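Nine-heme cytochrome c (Desulfovibrio desulfuricans, PDB 1OFW) carries electrons through nine c-type hemes, two tetraheme clusters with one extra heme between them, and may belong to a transmembrane redox complex serving sulfate reduction. Local coordinates at residues A[130-142]-A[154-166]. Sequence-based numbering, arbitrary orientation.
Sequences CHNITPSMTPEQM and DNEALAAETVLAQ. With HEC (heme c), chain G.
Leu158, Thr162 and Thr134 carry most of this contact, in which the loop leaving a c-type heme-binding site folds back along helix 152-164. Cys130 is thioether-linked to heme 5, and His131 NE2 binds its iron, with His81 as the other axial ligand; beyond them the chain runs past the helix, then turns at Thr134-Met137 into helix 139-147. The hydroxyl of Thr162 links helix and loop: OG1 donates to Leu158 O and accepts from Thr134 N, the N-to-OG1 distance being 2.9 Å and the N-H...O angle a bent 139°. At chi1 -60° CG2 of Thr162 lies anti to the backbone N and comes to 3.2 Å from Asn132 O. One turn earlier in the helix, Leu158 presses CD2 to 3.7 Å from Met137 CA while CD1 meets the CG of Met137 and the amide of Gln141. That amide has a job of its own, since Gln141 OE1 accepts from Thr138 N and Gln141 N donates to Thr138 OG1, the capping box that starts helix 139-147. Val15, from strand 13-16, also touches Leu158. On the exposed side, Glu161, its chain extended, brings OE2 to Ser136 OG, and Ser136 N donates to Thr134 OG1 in an ST turn, 3.0 Å and nearly straight at 169°.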
loop_
_atom_site.group_PDB
_atom_site.type_symbol
_atom_site.label_atom_id
_atom_site.label_comp_id
_atom_site.label_asym_id
_atom_site.label_seq_id
_atom_site.Cartn_x
_atom_site.Cartn_y
_atom_site.Cartn_z
ATOM N N CYS A 130 -0.393 -9.480 -2.046
ATOM C CA CYS A 130 -1.633 -10.234 -2.120
ATOM C C CYS A 130 -1.466 -11.559 -2.855
ATOM O O CYS A 130 -2.004 -12.567 -2.401
ATOM C CB CYS A 130 -2.715 -9.391 -2.791
ATOM S SG CYS A 130 -3.063 -7.884 -1.866
ATOM N N HIS A 131 -0.833 -11.589 -3.984
ATOM C CA HIS A 131 -0.637 -12.781 -4.822
ATOM C C HIS A 131 0.524 -13.585 -4.250
ATOM O O HIS A 131 1.673 -13.504 -4.674
ATOM C CB HIS A 131 -0.440 -12.336 -6.278
ATOM C CG HIS A 131 -1.657 -11.697 -6.885
ATOM N ND1 HIS A 131 -2.686 -12.486 -7.413
ATOM C CD2 HIS A 131 -2.052 -10.418 -7.075
ATOM C CE1 HIS A 131 -3.630 -11.702 -7.879
ATOM N NE2 HIS A 131 -3.289 -10.427 -7.696
ATOM N N ASN A 132 0.183 -14.306 -3.192
ATOM C CA ASN A 132 1.102 -14.700 -2.123
ATOM C C ASN A 132 1.024 -16.166 -1.757
ATOM O O ASN A 132 1.531 -16.535 -0.680
ATOM C CB ASN A 132 0.759 -13.824 -0.904
ATOM C CG ASN A 132 -0.605 -14.063 -0.302
ATOM O OD1 ASN A 132 -1.331 -14.968 -0.668
ATOM N ND2 ASN A 132 -1.041 -13.271 0.668
ATOM N N ILE A 133 0.435 -17.018 -2.547
ATOM C CA ILE A 133 0.254 -18.436 -2.211
ATOM C C ILE A 133 1.506 -19.223 -1.878
ATOM O O ILE A 133 2.563 -19.052 -2.475
ATOM C CB ILE A 133 -0.408 -19.216 -3.388
ATOM C CG1 ILE A 133 -0.952 -20.574 -2.919
ATOM C CG2 ILE A 133 0.525 -19.409 -4.575
ATOM C CD1 ILE A 133 -2.084 -20.496 -1.938
ATOM N N THR A 134 1.335 -20.202 -0.975
ATOM C CA THR A 134 2.393 -21.120 -0.638
ATOM C C THR A 134 2.925 -21.866 -1.861
ATOM O O THR A 134 2.184 -22.304 -2.733
ATOM C CB THR A 134 2.005 -22.170 0.419
ATOM O OG1 THR A 134 3.057 -23.150 0.508
ATOM C CG2 THR A 134 0.746 -22.920 0.016
ATOM N N PRO A 135 4.253 -22.032 -1.941
ATOM C CA PRO A 135 4.825 -22.855 -3.012
ATOM C C PRO A 135 4.344 -24.279 -3.000
ATOM O O PRO A 135 4.476 -24.989 -3.990
ATOM C CB PRO A 135 6.324 -22.869 -2.685
ATOM C CG PRO A 135 6.534 -21.579 -1.960
ATOM C CD PRO A 135 5.309 -21.435 -1.090
ATOM N N SER A 136 3.751 -24.748 -1.920
ATOM C CA SER A 136 3.265 -26.120 -1.860
ATOM C C SER A 136 2.049 -26.417 -2.717
ATOM O O SER A 136 1.756 -27.570 -3.066
ATOM C CB SER A 136 2.928 -26.430 -0.391
ATOM O OG SER A 136 4.097 -26.245 0.395
ATOM N N MET A 137 1.258 -25.400 -3.081
ATOM C CA MET A 137 0.105 -25.675 -3.946
ATOM C C MET A 137 0.529 -26.328 -5.245
ATOM O O MET A 137 1.473 -25.848 -5.866
ATOM C CB MET A 137 -0.616 -24.350 -4.253
ATOM C CG MET A 137 -1.807 -24.561 -5.175
ATOM S SD MET A 137 -2.531 -23.045 -5.789
ATOM C CE MET A 137 -1.292 -22.421 -6.881
ATOM N N THR A 138 -0.117 -27.388 -5.700
ATOM C CA THR A 138 0.293 -28.011 -6.955
ATOM C C THR A 138 -0.479 -27.449 -8.131
ATOM O O THR A 138 -1.535 -26.834 -7.983
ATOM C CB THR A 138 -0.020 -29.532 -6.936
ATOM O OG1 THR A 138 -1.448 -29.684 -6.812
ATOM C CG2 THR A 138 0.593 -30.251 -5.752
ATOM N N PRO A 139 -0.043 -27.673 -9.368
ATOM C CA PRO A 139 -0.866 -27.293 -10.519
ATOM C C PRO A 139 -2.222 -27.969 -10.568
ATOM O O PRO A 139 -3.203 -27.382 -11.027
ATOM C CB PRO A 139 -0.025 -27.759 -11.710
ATOM C CG PRO A 139 1.371 -27.793 -11.185
ATOM C CD PRO A 139 1.254 -28.249 -9.745
ATOM N N GLU A 140 -2.347 -29.207 -10.083
ATOM C CA GLU A 140 -3.666 -29.828 -9.978
ATOM C C GLU A 140 -4.596 -29.104 -9.001
ATOM O O GLU A 140 -5.796 -28.918 -9.282
ATOM C CB GLU A 140 -3.450 -31.303 -9.576
ATOM C CG GLU A 140 -2.266 -31.911 -10.341
ATOM C CD GLU A 140 -0.903 -31.803 -9.696
ATOM O OE1 GLU A 140 -0.617 -32.388 -8.620
ATOM O OE2 GLU A 140 -0.019 -31.127 -10.244
ATOM N N GLN A 141 -4.060 -28.691 -7.851
ATOM C CA GLN A 141 -4.843 -27.895 -6.899
ATOM C C GLN A 141 -5.275 -26.565 -7.510
ATOM O O GLN A 141 -6.394 -26.099 -7.361
ATOM C CB GLN A 141 -4.013 -27.684 -5.635
ATOM C CG GLN A 141 -4.084 -28.849 -4.655
ATOM C CD GLN A 141 -3.052 -28.720 -3.548
ATOM O OE1 GLN A 141 -1.985 -28.141 -3.666
ATOM N NE2 GLN A 141 -3.427 -29.304 -2.421
ATOM N N MET A 142 -4.373 -25.927 -8.254
ATOM C CA MET A 142 -4.761 -24.677 -8.966
ATOM C C MET A 142 -5.926 -24.882 -9.880
ATOM O O MET A 142 -6.854 -24.082 -9.935
ATOM C CB MET A 142 -3.504 -24.172 -9.697
ATOM C CG MET A 142 -3.763 -22.891 -10.497
ATOM S SD MET A 142 -4.010 -21.471 -9.398
ATOM C CE MET A 142 -3.908 -20.126 -10.562
ATOM N N ASP A 154 -8.884 -28.659 1.632
ATOM C CA ASP A 154 -7.672 -28.400 0.881
ATOM C C ASP A 154 -7.448 -26.888 0.776
ATOM O O ASP A 154 -6.294 -26.453 0.920
ATOM C CB ASP A 154 -7.799 -29.045 -0.486
ATOM C CG ASP A 154 -7.506 -30.539 -0.511
ATOM O OD1 ASP A 154 -7.381 -31.055 -1.644
ATOM O OD2 ASP A 154 -7.398 -31.193 0.543
ATOM N N ASN A 155 -8.509 -26.136 0.549
ATOM C CA ASN A 155 -8.344 -24.672 0.491
ATOM C C ASN A 155 -7.811 -24.199 1.847
ATOM O O ASN A 155 -6.798 -23.499 1.989
ATOM C CB ASN A 155 -9.633 -23.998 0.112
ATOM C CG ASN A 155 -9.552 -22.514 -0.139
ATOM O OD1 ASN A 155 -9.143 -21.724 0.724
ATOM N ND2 ASN A 155 -9.969 -22.119 -1.327
ATOM N N GLU A 156 -8.445 -24.637 2.935
ATOM C CA GLU A 156 -8.000 -24.117 4.242
ATOM C C GLU A 156 -6.588 -24.549 4.594
ATOM O O GLU A 156 -5.837 -23.799 5.251
ATOM C CB GLU A 156 -9.008 -24.567 5.318
ATOM C CG GLU A 156 -10.359 -23.908 5.083
ATOM C CD GLU A 156 -11.445 -24.338 6.044
ATOM O OE1 GLU A 156 -11.618 -25.564 6.229
ATOM O OE2 GLU A 156 -12.115 -23.427 6.586
ATOM N N ALA A 157 -6.181 -25.745 4.180
ATOM C CA ALA A 157 -4.840 -26.195 4.494
ATOM C C ALA A 157 -3.811 -25.325 3.746
ATOM O O ALA A 157 -2.826 -24.951 4.366
ATOM C CB ALA A 157 -4.591 -27.662 4.175
ATOM N N LEU A 158 -4.095 -25.043 2.482
ATOM C CA LEU A 158 -3.199 -24.178 1.693
ATOM C C LEU A 158 -3.150 -22.777 2.307
ATOM O O LEU A 158 -2.080 -22.182 2.419
ATOM C CB LEU A 158 -3.660 -24.091 0.241
ATOM C CG LEU A 158 -3.410 -25.341 -0.638
ATOM C CD1 LEU A 158 -4.127 -25.162 -1.962
ATOM C CD2 LEU A 158 -1.930 -25.585 -0.826
ATOM N N ALA A 159 -4.316 -22.264 2.699
ATOM C CA ALA A 159 -4.374 -20.935 3.290
ATOM C C ALA A 159 -3.596 -20.899 4.596
ATOM O O ALA A 159 -2.827 -19.984 4.899
ATOM C CB ALA A 159 -5.826 -20.548 3.528
ATOM N N ALA A 160 -3.775 -21.934 5.433
ATOM C CA ALA A 160 -3.067 -21.925 6.714
ATOM C C ALA A 160 -1.578 -22.053 6.551
ATOM O O ALA A 160 -0.782 -21.426 7.253
ATOM C CB ALA A 160 -3.598 -23.066 7.574
ATOM N N GLU A 161 -1.133 -22.884 5.630
ATOM C CA GLU A 161 0.290 -23.042 5.365
ATOM C C GLU A 161 0.881 -21.714 4.925
ATOM O O GLU A 161 1.938 -21.263 5.348
ATOM C CB GLU A 161 0.514 -24.139 4.324
ATOM C CG GLU A 161 1.960 -24.244 3.905
ATOM C CD GLU A 161 2.189 -25.415 2.959
ATOM O OE1 GLU A 161 1.220 -26.064 2.530
ATOM O OE2 GLU A 161 3.371 -25.673 2.653
ATOM N N THR A 162 0.141 -21.035 4.058
ATOM C CA THR A 162 0.605 -19.725 3.592
ATOM C C THR A 162 0.695 -18.735 4.720
ATOM O O THR A 162 1.726 -18.067 4.933
ATOM C CB THR A 162 -0.355 -19.206 2.501
ATOM O OG1 THR A 162 -0.385 -20.116 1.419
ATOM C CG2 THR A 162 0.140 -17.875 1.920
ATOM N N VAL A 163 -0.383 -18.577 5.496
ATOM C CA VAL A 163 -0.417 -17.616 6.591
ATOM C C VAL A 163 0.692 -17.901 7.602
ATOM O O VAL A 163 1.364 -16.982 8.100
ATOM C CB VAL A 163 -1.779 -17.556 7.297
ATOM C CG1 VAL A 163 -1.709 -16.790 8.595
ATOM C CG2 VAL A 163 -2.789 -16.905 6.352
ATOM N N LEU A 164 0.898 -19.191 7.895
ATOM C CA LEU A 164 1.850 -19.477 8.969
ATOM C C LEU A 164 3.278 -19.241 8.547
ATOM O O LEU A 164 4.137 -19.025 9.422
ATOM C CB LEU A 164 1.587 -20.912 9.444
ATOM C CG LEU A 164 0.232 -21.078 10.160
ATOM C CD1 LEU A 164 -0.018 -22.553 10.422
ATOM C CD2 LEU A 164 0.166 -20.281 11.462
ATOM N N ALA A 165 3.583 -19.243 7.261
ATOM C CA ALA A 165 4.941 -18.980 6.812
ATOM C C ALA A 165 5.173 -17.496 6.478
ATOM O O ALA A 165 6.281 -17.174 6.029
ATOM C CB ALA A 165 5.298 -19.767 5.581
ATOM N N GLN A 166 4.162 -16.652 6.661
ATOM C CA GLN A 166 4.342 -15.250 6.270
ATOM C C GLN A 166 5.275 -14.577 7.266
ATOM O O GLN A 166 5.226 -14.822 8.469
ATOM C CB GLN A 166 3.023 -14.507 6.217
ATOM C CG GLN A 166 2.243 -14.788 4.934
ATOM C CD GLN A 166 0.827 -14.258 5.051
ATOM O OE1 GLN A 166 0.431 -13.772 6.115
ATOM N NE2 GLN A 166 0.096 -14.436 3.971
HETATM FE FE HEC G . -4.444 -8.866 -8.250
HETATM C CHA HEC G . -6.864 -11.080 -9.242
HETATM C CHB HEC G . -3.146 -8.918 -11.401
HETATM C CHC HEC G . -2.060 -6.622 -7.298
HETATM C CHD HEC G . -5.799 -8.797 -5.116
HETATM N NA HEC G . -4.945 -9.786 -9.951
HETATM C C1A HEC G . -6.012 -10.657 -10.217
HETATM C C2A HEC G . -6.088 -10.953 -11.629
HETATM C C3A HEC G . -5.047 -10.342 -12.210
HETATM C C4A HEC G . -4.311 -9.621 -11.174
HETATM C CMA HEC G . -4.628 -10.356 -13.692
HETATM C CAA HEC G . -7.200 -11.791 -12.274
HETATM C CBA HEC G . -6.973 -13.312 -12.141
HETATM C CGA HEC G . -5.769 -13.834 -12.897
HETATM O O1A HEC G . -5.740 -13.653 -14.154
HETATM O O2A HEC G . -4.885 -14.444 -12.248
HETATM N NB HEC G . -2.915 -7.975 -9.169
HETATM C C1B HEC G . -2.470 -8.156 -10.467
HETATM C C2B HEC G . -1.223 -7.444 -10.668
HETATM C C3B HEC G . -0.948 -6.793 -9.513
HETATM C C4B HEC G . -2.002 -7.113 -8.584
HETATM C CMB HEC G . -0.402 -7.512 -11.968
HETATM C CAB HEC G . 0.241 -5.903 -9.137
HETATM C CBB HEC G . 0.431 -4.774 -10.201
HETATM N NC HEC G . -4.001 -7.940 -6.546
HETATM C C1C HEC G . -2.973 -7.037 -6.347
HETATM C C2C HEC G . -2.994 -6.590 -4.983
HETATM C C3C HEC G . -4.028 -7.201 -4.363
HETATM C C4C HEC G . -4.669 -8.024 -5.350
HETATM C CMC HEC G . -1.934 -5.620 -4.420
HETATM C CAC HEC G . -4.427 -7.161 -2.876
HETATM C CBC HEC G . -4.647 -5.729 -2.339
HETATM N ND HEC G . -5.981 -9.775 -7.353
HETATM C C1D HEC G . -6.342 -9.670 -6.029
HETATM C C2D HEC G . -7.381 -10.643 -5.725
HETATM C C3D HEC G . -7.646 -11.299 -6.866
HETATM C C4D HEC G . -6.826 -10.733 -7.902
HETATM C CMD HEC G . -8.032 -10.834 -4.333
HETATM C CAD HEC G . -8.641 -12.467 -7.048
HETATM C CBD HEC G . -7.936 -13.818 -6.724
HETATM C CGD HEC G . -7.088 -14.329 -7.853
HETATM O O1D HEC G . -5.854 -14.601 -7.707
HETATM O O2D HEC G . -7.674 -14.499 -8.956
HETATM O O HOH W 1 2.317 -15.535 1.682
#